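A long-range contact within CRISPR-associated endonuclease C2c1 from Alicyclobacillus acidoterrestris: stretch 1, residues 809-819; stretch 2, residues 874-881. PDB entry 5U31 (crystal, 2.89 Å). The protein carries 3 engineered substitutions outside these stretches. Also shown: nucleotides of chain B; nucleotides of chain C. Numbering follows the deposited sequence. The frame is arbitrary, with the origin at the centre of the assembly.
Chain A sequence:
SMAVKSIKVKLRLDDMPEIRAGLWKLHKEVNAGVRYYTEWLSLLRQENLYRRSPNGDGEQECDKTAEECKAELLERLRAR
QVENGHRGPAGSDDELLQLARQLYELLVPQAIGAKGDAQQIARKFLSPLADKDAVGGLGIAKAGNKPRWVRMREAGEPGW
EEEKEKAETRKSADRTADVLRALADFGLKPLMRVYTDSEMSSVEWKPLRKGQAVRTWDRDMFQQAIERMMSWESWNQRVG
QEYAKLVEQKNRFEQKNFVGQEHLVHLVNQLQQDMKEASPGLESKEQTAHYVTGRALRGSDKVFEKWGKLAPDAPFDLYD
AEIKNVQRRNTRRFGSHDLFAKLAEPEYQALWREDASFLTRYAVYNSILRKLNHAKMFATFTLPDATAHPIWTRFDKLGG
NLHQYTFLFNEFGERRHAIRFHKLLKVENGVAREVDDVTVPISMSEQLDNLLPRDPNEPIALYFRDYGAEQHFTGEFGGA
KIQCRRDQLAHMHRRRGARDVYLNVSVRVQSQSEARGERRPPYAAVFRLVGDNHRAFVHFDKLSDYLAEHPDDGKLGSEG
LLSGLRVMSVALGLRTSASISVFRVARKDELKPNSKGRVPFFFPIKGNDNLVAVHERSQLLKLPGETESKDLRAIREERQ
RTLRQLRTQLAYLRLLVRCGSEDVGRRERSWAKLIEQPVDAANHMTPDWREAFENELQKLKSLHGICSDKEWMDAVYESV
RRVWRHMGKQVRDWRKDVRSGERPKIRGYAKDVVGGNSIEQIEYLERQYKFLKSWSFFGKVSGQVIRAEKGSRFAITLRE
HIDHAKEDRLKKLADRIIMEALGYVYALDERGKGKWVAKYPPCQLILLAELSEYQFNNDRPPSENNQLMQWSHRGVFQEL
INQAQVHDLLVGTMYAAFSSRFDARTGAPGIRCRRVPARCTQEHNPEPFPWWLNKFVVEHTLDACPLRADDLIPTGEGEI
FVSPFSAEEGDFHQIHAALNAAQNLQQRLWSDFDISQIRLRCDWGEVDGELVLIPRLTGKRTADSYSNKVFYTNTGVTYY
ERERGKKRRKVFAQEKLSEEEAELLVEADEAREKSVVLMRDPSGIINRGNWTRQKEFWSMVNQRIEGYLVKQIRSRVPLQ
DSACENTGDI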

ATOM      1  N   ARG A 809       3.873  -1.822 -13.539  1.00 42.42           N
ATOM      2  CA  ARG A 809       3.375  -0.455 -13.548  1.00 32.32           C
ATOM      3  C   ARG A 809       4.013   0.363 -12.435  1.00 31.84           C
ATOM      4  O   ARG A 809       4.417   1.511 -12.651  1.00 32.00           O
ATOM      5  N   LEU A 810       4.136  -0.229 -11.245  1.00 31.30           N
ATOM      6  CA  LEU A 810       4.671   0.491 -10.095  1.00 30.87           C
ATOM      7  C   LEU A 810       6.121   0.901 -10.309  1.00 39.09           C
ATOM      8  O   LEU A 810       6.513   2.025  -9.977  1.00 37.84           O
ATOM      9  N   LYS A 811       6.941  -0.008 -10.836  1.00 37.88           N
ATOM     10  CA  LYS A 811       8.360   0.280 -10.982  1.00 31.07           C
ATOM     11  C   LYS A 811       8.610   1.243 -12.134  1.00 33.66           C
ATOM     12  O   LYS A 811       9.517   2.081 -12.064  1.00 38.96           O
ATOM     13  N   LYS A 812       7.827   1.133 -13.205  1.00 32.11           N
ATOM     14  CA  LYS A 812       8.000   2.049 -14.325  1.00 33.20           C
ATOM     15  C   LYS A 812       7.472   3.438 -13.991  1.00 34.13           C
ATOM     16  O   LYS A 812       8.000   4.437 -14.496  1.00 36.27           O
ATOM     17  N   LEU A 813       6.445   3.521 -13.141  1.00 40.16           N
ATOM     18  CA  LEU A 813       5.956   4.815 -12.676  1.00 32.39           C
ATOM     19  C   LEU A 813       7.036   5.556 -11.902  1.00 39.64           C
ATOM     20  O   LEU A 813       7.347   6.716 -12.197  1.00 39.72           O
ATOM     21  N   ALA A 814       7.617   4.896 -10.896  1.00 34.03           N
ATOM     22  CA  ALA A 814       8.660   5.528 -10.097  1.00 31.57           C
ATOM     23  C   ALA A 814       9.872   5.892 -10.948  1.00 46.87           C
ATOM     24  O   ALA A 814      10.473   6.956 -10.761  1.00 42.87           O
ATOM     25  N   ASP A 815      10.248   5.029 -11.892  1.00 32.27           N
ATOM     26  CA  ASP A 815      11.411   5.342 -12.708  1.00 32.81           C
ATOM     27  C   ASP A 815      11.149   6.551 -13.596  1.00 39.87           C
ATOM     28  O   ASP A 815      12.018   7.419 -13.740  1.00 44.47           O
ATOM     29  N   ARG A 816       9.951   6.633 -14.186  1.00 36.74           N
ATOM     30  CA  ARG A 816       9.607   7.801 -14.993  1.00 41.15           C
ATOM     31  C   ARG A 816       9.710   9.080 -14.176  1.00 39.13           C
ATOM     32  O   ARG A 816      10.259  10.084 -14.648  1.00 35.71           O
ATOM     33  N   ILE A 817       9.195   9.060 -12.945  1.00 37.52           N
ATOM     34  CA  ILE A 817       9.247  10.249 -12.101  1.00 33.56           C
ATOM     35  C   ILE A 817      10.692  10.629 -11.811  1.00 33.72           C
ATOM     36  O   ILE A 817      11.062  11.808 -11.844  1.00 40.96           O
ATOM     37  N   ILE A 818      11.538   9.633 -11.551  1.00 33.43           N
ATOM     38  CA  ILE A 818      12.918   9.913 -11.176  1.00 33.60           C
ATOM     39  C   ILE A 818      13.724  10.363 -12.384  1.00 34.38           C
ATOM     40  O   ILE A 818      14.500  11.323 -12.308  1.00 34.84           O
HETATM   41  N   MSE A 819      13.548   9.696 -13.514  1.00 35.23           N
HETATM   42  CA  MSE A 819      14.226  10.103 -14.732  1.00 36.06           C
HETATM   43  C   MSE A 819      13.891  11.541 -15.137  1.00 37.87           C
HETATM   44  O   MSE A 819      14.763  12.278 -15.593  1.00 47.76           O
ATOM     45  N   ARG A 874       0.411   4.950  -1.959  1.00 45.19           N
ATOM     46  CA  ARG A 874       1.454   4.740  -0.959  1.00 30.54           C
ATOM     47  C   ARG A 874       2.517   3.783  -1.470  1.00 31.79           C
ATOM     48  O   ARG A 874       3.704   3.953  -1.170  1.00 35.67           O
ATOM     49  N   GLY A 875       2.114   2.771  -2.241  1.00 33.72           N
ATOM     50  CA  GLY A 875       3.094   1.944  -2.923  1.00 29.32           C
ATOM     51  C   GLY A 875       3.979   2.744  -3.861  1.00 29.79           C
ATOM     52  O   GLY A 875       5.192   2.532  -3.914  1.00 47.54           O
ATOM     53  N   VAL A 876       3.384   3.677  -4.612  1.00 34.83           N
ATOM     54  CA  VAL A 876       4.175   4.548  -5.479  1.00 34.29           C
ATOM     55  C   VAL A 876       5.145   5.372  -4.649  1.00 33.50           C
ATOM     56  O   VAL A 876       6.310   5.556  -5.022  1.00 40.19           O
ATOM     57  N   PHE A 877       4.677   5.868  -3.503  1.00 29.88           N
ATOM     58  CA  PHE A 877       5.505   6.700  -2.639  1.00 29.85           C
ATOM     59  C   PHE A 877       6.680   5.913  -2.072  1.00 42.04           C
ATOM     60  O   PHE A 877       7.804   6.425  -1.998  1.00 29.59           O
ATOM     61  N   GLN A 878       6.446   4.657  -1.680  1.00 41.55           N
ATOM     62  CA  GLN A 878       7.535   3.857  -1.127  1.00 42.92           C
ATOM     63  C   GLN A 878       8.512   3.431  -2.212  1.00 38.06           C
ATOM     64  O   GLN A 878       9.723   3.366  -1.973  1.00 42.64           O
ATOM     65  N   GLU A 879       8.008   3.127  -3.410  1.00 32.73           N
ATOM     66  CA  GLU A 879       8.905   2.764  -4.500  1.00 29.31           C
ATOM     67  C   GLU A 879       9.749   3.951  -4.936  1.00 30.32           C
ATOM     68  O   GLU A 879      10.877   3.765  -5.401  1.00 29.82           O
ATOM     69  N   LEU A 880       9.227   5.171  -4.783  1.00 30.78           N
ATOM     70  CA  LEU A 880      10.012   6.359  -5.098  1.00 30.29           C
ATOM     71  C   LEU A 880      11.194   6.505  -4.150  1.00 35.60           C
ATOM     72  O   LEU A 880      12.324   6.758  -4.583  1.00 35.52           O
ATOM     73  N   ILE A 881      10.945   6.358  -2.846  1.00 37.17           N
ATOM     74  CA  ILE A 881      12.017   6.493  -1.865  1.00 30.71           C
ATOM     75  C   ILE A 881      13.095   5.444  -2.105  1.00 31.83           C
ATOM     76  O   ILE A 881      14.293   5.723  -1.973  1.00 35.78           O
TER

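Leu880 is the main apolar element of segment 874-881. Its CA-to-CB bond points sideways, but the end of the side chain comes nearer the partner helix. Chi1 is -97°, between wells, and chi2 is t. Leu880 CD2 sits 3.7 Å from Ala814 O and 4.0 Å from Ala814 CB. The same methyl lies 3.7 Å from Ile818 CG1 and 4.1 Å from Ile817 CG2. Ala814, Ile817 and Ile818 all point toward the other helix. Both isoleucines have chi1 m and chi2 t. Ala814, Ile817 and Ile818, which lie within about one turn of the helix, thus meet around one leucine methyl.

The two helical segments, 809-819 and 874-881, pack across each other with their axes 9.0 Å apart at closest approach and their N-to-C directions 56° apart. The backbones come nearest at Ala814 and Leu880, whose CA atoms lie 5.2 Å apart. The methyl side chain of Ala814 takes up little room, and Leu880 lies against it.

A second apolar cluster forms around Val876. Its chi1 is t, and its CB points sideways. Val876 CG2 is 3.6 Å from Leu810 CD1 and also 3.6 Å from Leu813 CD1. Leu813 points toward the partner, with chi1 off-well at -142° and chi2 t. Leu810 starts sideways, but its t, p rotamer brings the end nearer. Leu810 CD1 also packs on the backbone, 3.7 Å from Gly875 C. The absence of a side chain at Gly875 matters on the DNA side: a CB there would clash with OP2 of DG14 in chain C.

Glu879 leads out to the polar edge. It points toward segment 809-819, with chi1 t and chi2 p. Its aliphatic part makes the closest contacts: Glu879 CG lies 3.7 Å from Ala814 CB and 4.1 Å from Leu810 O. Glu879 OE1 comes within 4.2 Å of Lys811 CG and is hydrogen-bonded to a residue next to the stretches. No hydrogen bond joins the two segments, so their direct contact rests on packing.

Several polar groups at the edge meet nucleic acid. Lys811 is extended (m, t, t, t), and its end leads away from the other helix. Lys811 NZ donates a hydrogen bond to O2' of C92 in chain B, at 3.0 Å, and is also hydrogen-bonded to a residue adjoining one of the stretches. Asp815 points away from the contact, and its OD1 lies 2.7 Å from C92 OP1. Lys812 CG is 3.4 Å from O4' of A91 in chain B. On the other segment, Gly875 N donates a hydrogen bond to OP1 of DG14, at 3.2 Å.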

ATOM      1  CB  ARG A 809       1.853  -0.461 -13.412  1.00 32.44           C
ATOM      2  CG  ARG A 809       1.275   0.865 -12.990  1.00 32.43           C
ATOM      3  CD  ARG A 809      -0.238   0.836 -12.962  1.00 32.67           C
ATOM      4  NE  ARG A 809      -0.752   1.920 -12.133  1.00 46.41           N
ATOM      5  CZ  ARG A 809      -0.964   3.158 -12.564  1.00 50.60           C
ATOM      6  NH1 ARG A 809      -1.427   4.076 -11.728  1.00 58.00           N
ATOM      7  NH2 ARG A 809      -0.715   3.479 -13.829  1.00 33.33           N
ATOM      8  CB  LEU A 810       4.562  -0.378  -8.849  1.00 30.36           C
ATOM      9  CG  LEU A 810       4.889   0.359  -7.560  1.00 32.16           C
ATOM     10  CD1 LEU A 810       3.738   1.288  -7.219  1.00 46.10           C
ATOM     11  CD2 LEU A 810       5.114  -0.638  -6.459  1.00 29.53           C
ATOM     12  CB  LYS A 811       9.137  -1.017 -11.182  1.00 31.05           C
ATOM     13  CG  LYS A 811       9.086  -1.939  -9.996  1.00 30.49           C
ATOM     14  CD  LYS A 811       9.730  -3.268 -10.318  1.00 30.56           C
ATOM     15  CE  LYS A 811       9.775  -4.171  -9.098  1.00 30.03           C
ATOM     16  NZ  LYS A 811      10.313  -5.510  -9.440  1.00 41.14           N
ATOM     17  CB  LYS A 812       7.316   1.486 -15.568  1.00 33.26           C
ATOM     18  CG  LYS A 812       8.011   0.255 -16.128  1.00 33.45           C
ATOM     19  CD  LYS A 812       7.277  -0.302 -17.325  1.00 34.03           C
ATOM     20  CE  LYS A 812       8.067  -1.403 -18.004  1.00 35.58           C
ATOM     21  NZ  LYS A 812       7.357  -1.893 -19.216  1.00 42.93           N
ATOM     22  CB  LEU A 813       4.722   4.618 -11.801  1.00 32.05           C
ATOM     23  CG  LEU A 813       3.566   5.615 -11.879  1.00 35.87           C
ATOM     24  CD1 LEU A 813       2.692   5.446 -10.646  1.00 31.92           C
ATOM     25  CD2 LEU A 813       4.034   7.061 -12.014  1.00 32.62           C
ATOM     26  CB  ALA A 814       9.065   4.611  -8.944  1.00 30.99           C
ATOM     27  CB  ASP A 815      11.818   4.131 -13.543  1.00 43.44           C
ATOM     28  CG  ASP A 815      13.059   4.389 -14.365  1.00 42.74           C
ATOM     29  OD1 ASP A 815      14.176   4.368 -13.798  1.00 49.01           O
ATOM     30  OD2 ASP A 815      12.912   4.625 -15.580  1.00 40.85           O
ATOM     31  CB  ARG A 816       8.199   7.657 -15.573  1.00 42.48           C
ATOM     32  CG  ARG A 816       8.153   6.960 -16.921  1.00 52.80           C
ATOM     33  CD  ARG A 816       7.164   7.631 -17.861  1.00 46.97           C
ATOM     34  NE  ARG A 816       7.591   8.975 -18.236  1.00 42.17           N
ATOM     35  CZ  ARG A 816       6.934   9.756 -19.088  1.00 40.67           C
ATOM     36  NH1 ARG A 816       7.394  10.965 -19.374  1.00 36.99           N
ATOM     37  NH2 ARG A 816       5.814   9.326 -19.655  1.00 38.24           N
ATOM     38  CB  ILE A 817       8.448  10.017 -10.807  1.00 32.94           C
ATOM     39  CG1 ILE A 817       6.977   9.727 -11.126  1.00 32.90           C
ATOM     40  CG2 ILE A 817       8.572  11.218  -9.888  1.00 33.00           C
ATOM     41  CD1 ILE A 817       6.156   9.295  -9.921  1.00 32.35           C
ATOM     42  CB  ILE A 818      13.532   8.680 -10.495  1.00 33.07           C
ATOM     43  CG1 ILE A 818      12.901   8.513  -9.121  1.00 32.41           C
ATOM     44  CG2 ILE A 818      15.044   8.797 -10.389  1.00 33.37           C
ATOM     45  CD1 ILE A 818      13.574   7.511  -8.293  1.00 31.95           C
HETATM   46  CB  MSE A 819      13.885   9.137 -15.855  1.00 36.25           C
HETATM   47  CG  MSE A 819      14.571   7.803 -15.681  1.00 46.98           C
HETATM   48 SE   MSE A 819      16.509   8.011 -15.582  1.00 53.48          SE
HETATM   49  CE  MSE A 819      16.892   6.420 -14.507  1.00 66.74           C
ATOM     50  CB  ARG A 874       0.840   4.224   0.338  1.00 29.53           C
ATOM     51  CG  ARG A 874      -0.039   5.246   1.034  1.00 41.03           C
ATOM     52  CD  ARG A 874       0.759   6.484   1.411  1.00 52.01           C
ATOM     53  NE  ARG A 874       1.555   6.288   2.620  1.00 61.26           N
ATOM     54  CZ  ARG A 874       2.403   7.190   3.106  1.00 66.06           C
ATOM     55  NH1 ARG A 874       2.573   8.348   2.480  1.00 68.82           N
ATOM     56  NH2 ARG A 874       3.086   6.935   4.215  1.00 70.54           N
ATOM     57  CB  VAL A 876       3.258   5.451  -6.327  1.00 30.56           C
ATOM     58  CG1 VAL A 876       4.080   6.324  -7.252  1.00 30.91           C
ATOM     59  CG2 VAL A 876       2.268   4.624  -7.130  1.00 30.73           C
ATOM     60  CB  PHE A 877       4.632   7.277  -1.526  1.00 30.80           C
ATOM     61  CG  PHE A 877       5.386   8.038  -0.475  1.00 43.14           C
ATOM     62  CD1 PHE A 877       5.974   9.254  -0.766  1.00 30.26           C
ATOM     63  CD2 PHE A 877       5.472   7.550   0.821  1.00 34.13           C
ATOM     64  CE1 PHE A 877       6.658   9.960   0.207  1.00 30.35           C
ATOM     65  CE2 PHE A 877       6.148   8.253   1.797  1.00 33.73           C
ATOM     66  CZ  PHE A 877       6.740   9.460   1.489  1.00 30.07           C
ATOM     67  CB  GLN A 878       6.985   2.634  -0.392  1.00 37.04           C
ATOM     68  CG  GLN A 878       6.123   2.958   0.819  1.00 45.80           C
ATOM     69  CD  GLN A 878       6.880   3.678   1.924  1.00 40.55           C
ATOM     70  OE1 GLN A 878       8.108   3.638   1.990  1.00 36.30           O
ATOM     71  NE2 GLN A 878       6.138   4.340   2.804  1.00 43.01           N
ATOM     72  CB  GLU A 879       8.114   2.208  -5.680  1.00 29.52           C
ATOM     73  CG  GLU A 879       8.979   1.600  -6.781  1.00 38.56           C
ATOM     74  CD  GLU A 879       9.762   0.368  -6.331  1.00 63.15           C
ATOM     75  OE1 GLU A 879      10.894   0.171  -6.826  1.00 60.78           O
ATOM     76  OE2 GLU A 879       9.247  -0.407  -5.493  1.00 69.71           O
ATOM     77  CB  LEU A 880       9.129   7.603  -5.035  1.00 35.59           C
ATOM     78  CG  LEU A 880       8.564   8.083  -6.366  1.00 49.60           C
ATOM     79  CD1 LEU A 880       7.840   9.397  -6.168  1.00 55.00           C
ATOM     80  CD2 LEU A 880       9.682   8.231  -7.382  1.00 52.18           C
ATOM     81  CB  ILE A 881      11.439   6.409  -0.442  1.00 33.80           C
ATOM     82  CG1 ILE A 881      10.380   7.501  -0.258  1.00 38.51           C
ATOM     83  CG2 ILE A 881      12.545   6.529   0.597  1.00 40.99           C
ATOM     84  CD1 ILE A 881       9.865   7.633   1.151  1.00 35.00           C
TER
ATOM     85  P     A B  91      13.713   1.567 -19.509  1.00 39.66           P
ATOM     86  OP1   A B  91      14.025   2.989 -19.202  1.00 42.36           O
ATOM     87  OP2   A B  91      14.694   0.717 -20.230  1.00 36.70           O
ATOM     88  O5'   A B  91      13.326   0.871 -18.133  1.00 35.16           O
ATOM     89  C5'   A B  91      12.453   1.536 -17.240  1.00 34.58           C
ATOM     90  C4'   A B  91      11.814   0.588 -16.264  1.00 37.59           C
ATOM     91  O4'   A B  91      11.194  -0.518 -16.966  1.00 34.06           O
ATOM     92  C3'   A B  91      12.751  -0.088 -15.285  1.00 33.38           C
ATOM     93  O3'   A B  91      13.118   0.759 -14.213  1.00 38.01           O
ATOM     94  C2'   A B  91      11.944  -1.301 -14.856  1.00 43.44           C
ATOM     95  O2'   A B  91      10.931  -0.919 -13.940  1.00 39.92           O
ATOM     96  C1'   A B  91      11.268  -1.683 -16.173  1.00 47.72           C
ATOM     97  N9    A B  91      12.021  -2.718 -16.909  1.00 41.80           N
ATOM     98  C8    A B  91      12.826  -2.568 -18.010  1.00 38.76           C
ATOM     99  N7    A B  91      13.344  -3.699 -18.430  1.00 46.70           N
ATOM    100  C5    A B  91      12.848  -4.653 -17.549  1.00 36.36           C
ATOM    101  C6    A B  91      13.019  -6.049 -17.447  1.00 34.39           C
ATOM    102  N6    A B  91      13.772  -6.778 -18.272  1.00 35.02           N
ATOM    103  N1    A B  91      12.375  -6.690 -16.451  1.00 37.20           N
ATOM    104  C2    A B  91      11.616  -5.978 -15.615  1.00 33.18           C
ATOM    105  N3    A B  91      11.377  -4.671 -15.605  1.00 34.29           N
ATOM    106  C4    A B  91      12.029  -4.059 -16.610  1.00 39.39           C
ATOM    107  P     C B  92      14.598   0.671 -13.604  1.00 35.14           P
ATOM    108  OP1   C B  92      14.918   1.937 -12.888  1.00 32.82           O
ATOM    109  OP2   C B  92      15.490   0.279 -14.722  1.00 45.32           O
ATOM    110  O5'   C B  92      14.520  -0.573 -12.607  1.00 32.27           O
ATOM    111  C5'   C B  92      13.554  -0.629 -11.563  1.00 31.63           C
ATOM    112  C4'   C B  92      13.302  -2.048 -11.105  1.00 31.25           C
ATOM    113  O4'   C B  92      12.845  -2.852 -12.223  1.00 40.30           O
ATOM    114  C3'   C B  92      14.506  -2.808 -10.571  1.00 31.12           C
ATOM    115  O3'   C B  92      14.780  -2.509  -9.219  1.00 30.61           O
ATOM    116  C2'   C B  92      14.108  -4.260 -10.788  1.00 31.06           C
ATOM    117  O2'   C B  92      13.219  -4.690  -9.770  1.00 37.44           O
ATOM    118  C1'   C B  92      13.327  -4.171 -12.098  1.00 31.86           C
ATOM    119  N1    C B  92      14.162  -4.487 -13.281  1.00 32.25           N
ATOM    120  C2    C B  92      14.375  -5.829 -13.620  1.00 35.98           C
ATOM    121  O2    C B  92      13.869  -6.724 -12.924  1.00 32.00           O
ATOM    122  N3    C B  92      15.131  -6.127 -14.702  1.00 33.12           N
ATOM    123  C4    C B  92      15.659  -5.149 -15.432  1.00 33.63           C
ATOM    124  N4    C B  92      16.398  -5.492 -16.486  1.00 34.39           N
ATOM    125  C5    C B  92      15.461  -3.776 -15.112  1.00 42.07           C
ATOM    126  C6    C B  92      14.710  -3.490 -14.040  1.00 35.60           C
ATOM    127  P    DG C  14      -0.638   0.325  -1.307  1.00 34.23           P
ATOM    128  OP1  DG C  14      -0.885   1.757  -1.559  1.00 40.14           O
ATOM    129  OP2  DG C  14       0.494  -0.354  -1.973  1.00 29.26           O
ATOM    130  O5'  DG C  14      -0.432   0.161   0.264  1.00 55.12           O
ATOM    131  C5'  DG C  14      -1.313   0.803   1.164  1.00 29.45           C
ATOM    132  C4'  DG C  14      -0.786   0.707   2.582  1.00 29.19           C
ATOM    133  O4'  DG C  14      -1.012  -0.624   3.105  1.00 49.02           O
ATOM    134  C3'  DG C  14       0.710   0.986   2.739  1.00 28.84           C
ATOM    135  O3'  DG C  14       0.899   2.021   3.698  1.00 28.91           O
ATOM    136  C2'  DG C  14       1.289  -0.352   3.219  1.00 31.09           C
ATOM    137  C1'  DG C  14       0.088  -0.997   3.890  1.00 40.60           C
ATOM    138  N9   DG C  14       0.144  -2.460   3.935  1.00 39.98           N
ATOM    139  C8   DG C  14       0.243  -3.314   2.865  1.00 38.28           C
ATOM    140  N7   DG C  14       0.257  -4.576   3.203  1.00 43.49           N
ATOM    141  C5   DG C  14       0.157  -4.561   4.589  1.00 30.28           C
ATOM    142  C6   DG C  14       0.120  -5.635   5.511  1.00 28.35           C
ATOM    143  O6   DG C  14       0.174  -6.848   5.279  1.00 28.33           O
ATOM    144  N1   DG C  14       0.011  -5.188   6.818  1.00 28.39           N
ATOM    145  C2   DG C  14      -0.057  -3.872   7.196  1.00 28.48           C
ATOM    146  N2   DG C  14      -0.157  -3.643   8.510  1.00 29.91           N
ATOM    147  N3   DG C  14      -0.026  -2.848   6.346  1.00 36.52           N
ATOM    148  C4   DG C  14       0.083  -3.268   5.059  1.00 41.34           C